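PDB 4BQ2: B-agarase from Saccharophagus degradans, which hydrolyses agarose chains as a family 50 exo-beta-agarase, probably releasing short sugar units from the chain ends. Local coordinates for residues 245-256 / 274-282. Sequence-based numbering, arbitrary orientation.
Sequences SKFGGWLAGPKL and VDPEGYPYF
Tyr279 is gripped on both faces by residues 245-256. Ser245 CB lies over one face. Lys255 CD lies over the other, 3.9 Å from the ring centroid of Tyr279. The lysine chain bends at chi3 (86°) but runs on, and NZ donates to Tyr279 OH at 3.2 Å. The Leu251 side chain lies alongside the ring, with CD2 against CE1.

The two carboxylate oxygens of Asp275 have separate jobs. OD2 takes a short bond of 2.6 Å from Ser245 OG. OD1 accepts the backbone N-H groups of Glu277 and Tyr279 from opposite faces of its plane. The Glu277 bond makes an Asx turn at the start of the type I turn from Asp275 to Gly278. A water links Asp275 OD2, Glu277 OE1 and Phe247 N. Two more waters join Glu277 to Lys246, whose NZ stays 4.7 Å from Glu277 OE2.

Pro276 CG makes a CH-pi contact over one face of Phe247, 3.7 Å from its ring centroid and almost centred. Glu277 CG sits at the edge of that ring. Two backbone bonds tie the segments: Trp250 N to Pro280 O, and a nearly straight one (172°) from Leu256 N to Gly278 O. Pro254 O, after a cis peptide, is buried without a polar partner.

Residues 274-282 hold the turn and the strand ends of the hairpin formed by 270-274 and 280-287, and the loop 245-256 wraps around it. The Leu256 side chain packs on Arg263, Glu265 and Ile267 of strand 263-267, outermost in the sheet. Trp250 and Tyr281 pack against Tyr743 of helix 742-746.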
loop_
_atom_site.group_PDB
_atom_site.type_symbol
_atom_site.label_atom_id
_atom_site.label_comp_id
_atom_site.label_asym_id
_atom_site.label_seq_id
_atom_site.Cartn_x
_atom_site.Cartn_y
_atom_site.Cartn_z
ATOM N N SER A 245 -8.413 -18.090 -24.101
ATOM C CA SER A 245 -7.481 -18.421 -25.175
ATOM C C SER A 245 -6.169 -18.887 -24.531
ATOM O O SER A 245 -6.023 -18.821 -23.307
ATOM C CB SER A 245 -7.260 -17.201 -26.070
ATOM O OG SER A 245 -6.727 -16.116 -25.310
ATOM N N LYS A 246 -5.232 -19.378 -25.335
ATOM C CA LYS A 246 -3.891 -19.735 -24.846
ATOM C C LYS A 246 -3.336 -18.711 -23.843
ATOM O O LYS A 246 -2.891 -19.093 -22.748
ATOM C CB LYS A 246 -2.900 -19.903 -26.026
ATOM C CG LYS A 246 -1.445 -20.165 -25.613
ATOM C CD LYS A 246 -0.532 -20.143 -26.849
ATOM C CE LYS A 246 0.879 -20.576 -26.528
ATOM N NZ LYS A 246 1.695 -20.558 -27.777
ATOM N N PHE A 247 -3.408 -17.430 -24.211
ATOM C CA PHE A 247 -2.809 -16.354 -23.403
ATOM C C PHE A 247 -3.753 -15.692 -22.395
ATOM O O PHE A 247 -3.469 -14.603 -21.910
ATOM C CB PHE A 247 -2.171 -15.295 -24.310
ATOM C CG PHE A 247 -0.898 -15.755 -24.963
ATOM C CD1 PHE A 247 0.325 -15.665 -24.289
ATOM C CD2 PHE A 247 -0.904 -16.276 -26.278
ATOM C CE1 PHE A 247 1.517 -16.059 -24.903
ATOM C CE2 PHE A 247 0.287 -16.696 -26.883
ATOM C CZ PHE A 247 1.508 -16.584 -26.202
ATOM N N GLY A 248 -4.890 -16.320 -22.127
ATOM C CA GLY A 248 -5.781 -15.850 -21.053
ATOM C C GLY A 248 -6.836 -14.879 -21.531
ATOM O O GLY A 248 -7.559 -14.280 -20.721
ATOM N N GLY A 249 -6.873 -14.669 -22.849
ATOM C CA GLY A 249 -7.838 -13.774 -23.477
ATOM C C GLY A 249 -9.186 -14.448 -23.657
ATOM O O GLY A 249 -9.363 -15.606 -23.254
ATOM N N TRP A 250 -10.125 -13.743 -24.293
ATOM C CA TRP A 250 -11.509 -14.221 -24.430
ATOM C C TRP A 250 -11.640 -14.904 -25.793
ATOM O O TRP A 250 -11.560 -14.239 -26.838
ATOM C CB TRP A 250 -12.501 -13.049 -24.274
ATOM C CG TRP A 250 -13.977 -13.426 -24.205
ATOM C CD1 TRP A 250 -14.983 -12.970 -25.037
ATOM C CD2 TRP A 250 -14.615 -14.310 -23.262
ATOM N NE1 TRP A 250 -16.194 -13.516 -24.655
ATOM C CE2 TRP A 250 -16.000 -14.330 -23.573
ATOM C CE3 TRP A 250 -14.159 -15.069 -22.169
ATOM C CZ2 TRP A 250 -16.938 -15.098 -22.840
ATOM C CZ3 TRP A 250 -15.099 -15.823 -21.432
ATOM C CH2 TRP A 250 -16.474 -15.835 -21.785
ATOM N N LEU A 251 -11.770 -16.233 -25.772
ATOM C CA LEU A 251 -11.888 -17.032 -27.000
ATOM C C LEU A 251 -13.037 -16.606 -27.894
ATOM O O LEU A 251 -12.885 -16.620 -29.115
ATOM C CB LEU A 251 -12.069 -18.526 -26.701
ATOM C CG LEU A 251 -10.999 -19.593 -26.925
ATOM C CD1 LEU A 251 -11.644 -20.971 -26.781
ATOM C CD2 LEU A 251 -10.289 -19.483 -28.269
ATOM N N ALA A 252 -14.180 -16.243 -27.293
ATOM C CA ALA A 252 -15.379 -15.945 -28.066
ATOM C C ALA A 252 -15.161 -14.743 -29.001
ATOM O O ALA A 252 -15.699 -14.690 -30.117
ATOM C CB ALA A 252 -16.585 -15.751 -27.159
ATOM N N GLY A 253 -14.329 -13.797 -28.573
ATOM C CA GLY A 253 -13.877 -12.758 -29.482
ATOM C C GLY A 253 -14.739 -11.517 -29.420
ATOM O O GLY A 253 -15.363 -11.250 -28.400
ATOM N N PRO A 254 -14.768 -10.742 -30.507
ATOM C CA PRO A 254 -14.123 -11.044 -31.783
ATOM C C PRO A 254 -12.596 -10.969 -31.701
ATOM O O PRO A 254 -12.048 -10.300 -30.817
ATOM C CB PRO A 254 -14.641 -9.938 -32.695
ATOM C CG PRO A 254 -14.797 -8.767 -31.774
ATOM C CD PRO A 254 -15.180 -9.327 -30.423
ATOM N N LYS A 255 -11.932 -11.660 -32.623
ATOM C CA LYS A 255 -10.484 -11.685 -32.674
ATOM C C LYS A 255 -10.008 -10.461 -33.434
ATOM O O LYS A 255 -10.551 -10.122 -34.492
ATOM C CB LYS A 255 -9.988 -13.017 -33.283
ATOM C CG LYS A 255 -8.476 -13.102 -33.457
ATOM C CD LYS A 255 -7.943 -14.517 -33.343
ATOM C CE LYS A 255 -7.992 -15.268 -34.658
ATOM N NZ LYS A 255 -7.854 -16.721 -34.371
ATOM N N LEU A 256 -9.031 -9.758 -32.878
ATOM C CA LEU A 256 -8.492 -8.560 -33.520
ATOM C C LEU A 256 -7.151 -8.910 -34.141
ATOM O O LEU A 256 -6.772 -10.070 -34.161
ATOM C CB LEU A 256 -8.317 -7.423 -32.510
ATOM C CG LEU A 256 -9.462 -6.772 -31.723
ATOM C CD1 LEU A 256 -10.719 -6.606 -32.556
ATOM C CD2 LEU A 256 -9.743 -7.567 -30.449
ATOM N N VAL A 274 -5.126 -6.634 -25.734
ATOM C CA VAL A 274 -5.348 -7.674 -26.726
ATOM C C VAL A 274 -4.165 -8.609 -26.570
ATOM O O VAL A 274 -3.023 -8.152 -26.516
ATOM C CB VAL A 274 -5.369 -7.072 -28.148
ATOM C CG1 VAL A 274 -5.394 -8.160 -29.219
ATOM C CG2 VAL A 274 -6.539 -6.116 -28.302
ATOM N N ASP A 275 -4.425 -9.909 -26.543
ATOM C CA ASP A 275 -3.355 -10.856 -26.314
ATOM C C ASP A 275 -2.496 -11.124 -27.596
ATOM O O ASP A 275 -2.831 -10.655 -28.674
ATOM C CB ASP A 275 -3.896 -12.092 -25.574
ATOM C CG ASP A 275 -4.533 -13.149 -26.495
ATOM O OD1 ASP A 275 -4.428 -13.055 -27.740
ATOM O OD2 ASP A 275 -5.140 -14.090 -25.938
ATOM N N PRO A 276 -1.344 -11.806 -27.463
ATOM C CA PRO A 276 -0.470 -12.006 -28.647
ATOM C C PRO A 276 -1.163 -12.642 -29.893
ATOM O O PRO A 276 -0.642 -12.545 -31.012
ATOM C CB PRO A 276 0.592 -12.980 -28.114
ATOM C CG PRO A 276 0.686 -12.661 -26.633
ATOM C CD PRO A 276 -0.746 -12.358 -26.228
ATOM N N GLU A 277 -2.271 -13.344 -29.684
ATOM C CA GLU A 277 -3.025 -13.979 -30.779
ATOM C C GLU A 277 -4.237 -13.161 -31.242
ATOM O O GLU A 277 -4.962 -13.573 -32.174
ATOM C CB GLU A 277 -3.480 -15.356 -30.352
ATOM C CG GLU A 277 -2.333 -16.255 -29.982
ATOM C CD GLU A 277 -2.775 -17.679 -29.719
ATOM O OE1 GLU A 277 -3.903 -17.913 -29.212
ATOM O OE2 GLU A 277 -1.957 -18.560 -30.017
ATOM N N GLY A 278 -4.481 -12.030 -30.590
ATOM C CA GLY A 278 -5.522 -11.111 -31.059
ATOM C C GLY A 278 -6.824 -11.178 -30.278
ATOM O O GLY A 278 -7.835 -10.566 -30.676
ATOM N N TYR A 279 -6.839 -11.920 -29.164
ATOM C CA TYR A 279 -8.090 -12.056 -28.363
ATOM C C TYR A 279 -8.163 -10.960 -27.335
ATOM O O TYR A 279 -7.116 -10.566 -26.774
ATOM C CB TYR A 279 -8.184 -13.423 -27.676
ATOM C CG TYR A 279 -8.247 -14.554 -28.653
ATOM C CD1 TYR A 279 -9.468 -14.959 -29.192
ATOM C CD2 TYR A 279 -7.088 -15.221 -29.045
ATOM C CE1 TYR A 279 -9.523 -15.996 -30.116
ATOM C CE2 TYR A 279 -7.131 -16.274 -29.965
ATOM C CZ TYR A 279 -8.353 -16.653 -30.492
ATOM O OH TYR A 279 -8.387 -17.682 -31.400
ATOM N N PRO A 280 -9.369 -10.404 -27.108
ATOM C CA PRO A 280 -9.455 -9.328 -26.137
ATOM C C PRO A 280 -8.973 -9.844 -24.773
ATOM O O PRO A 280 -9.204 -11.018 -24.446
ATOM C CB PRO A 280 -10.956 -8.986 -26.100
ATOM C CG PRO A 280 -11.508 -9.483 -27.418
ATOM C CD PRO A 280 -10.665 -10.668 -27.783
ATOM N N TYR A 281 -8.310 -8.977 -24.018
ATOM C CA TYR A 281 -7.678 -9.372 -22.759
ATOM C C TYR A 281 -7.932 -8.323 -21.668
ATOM O O TYR A 281 -8.022 -7.124 -21.947
ATOM C CB TYR A 281 -6.160 -9.591 -22.999
ATOM C CG TYR A 281 -5.342 -10.081 -21.793
ATOM C CD1 TYR A 281 -5.276 -11.431 -21.466
ATOM C CD2 TYR A 281 -4.630 -9.178 -21.009
ATOM C CE1 TYR A 281 -4.511 -11.876 -20.392
ATOM C CE2 TYR A 281 -3.878 -9.602 -19.909
ATOM C CZ TYR A 281 -3.827 -10.941 -19.606
ATOM O OH TYR A 281 -3.068 -11.355 -18.526
ATOM N N PHE A 282 -7.998 -8.781 -20.416
ATOM C CA PHE A 282 -8.267 -7.927 -19.256
ATOM C C PHE A 282 -7.467 -8.555 -18.097
ATOM O O PHE A 282 -7.568 -9.767 -17.833
ATOM C CB PHE A 282 -9.773 -7.838 -18.954
ATOM C CG PHE A 282 -10.118 -6.893 -17.812
ATOM C CD1 PHE A 282 -10.167 -7.357 -16.489
ATOM C CD2 PHE A 282 -10.407 -5.558 -18.058
ATOM C CE1 PHE A 282 -10.484 -6.494 -15.444
ATOM C CE2 PHE A 282 -10.726 -4.676 -17.026
ATOM C CZ PHE A 282 -10.763 -5.141 -15.704
HETATM O O HOH W 1 -5.567 -19.636 -28.209
HETATM O O HOH W 2 0.569 -18.484 -30.042
HETATM O O HOH W 3 -4.161 -16.498 -26.796
#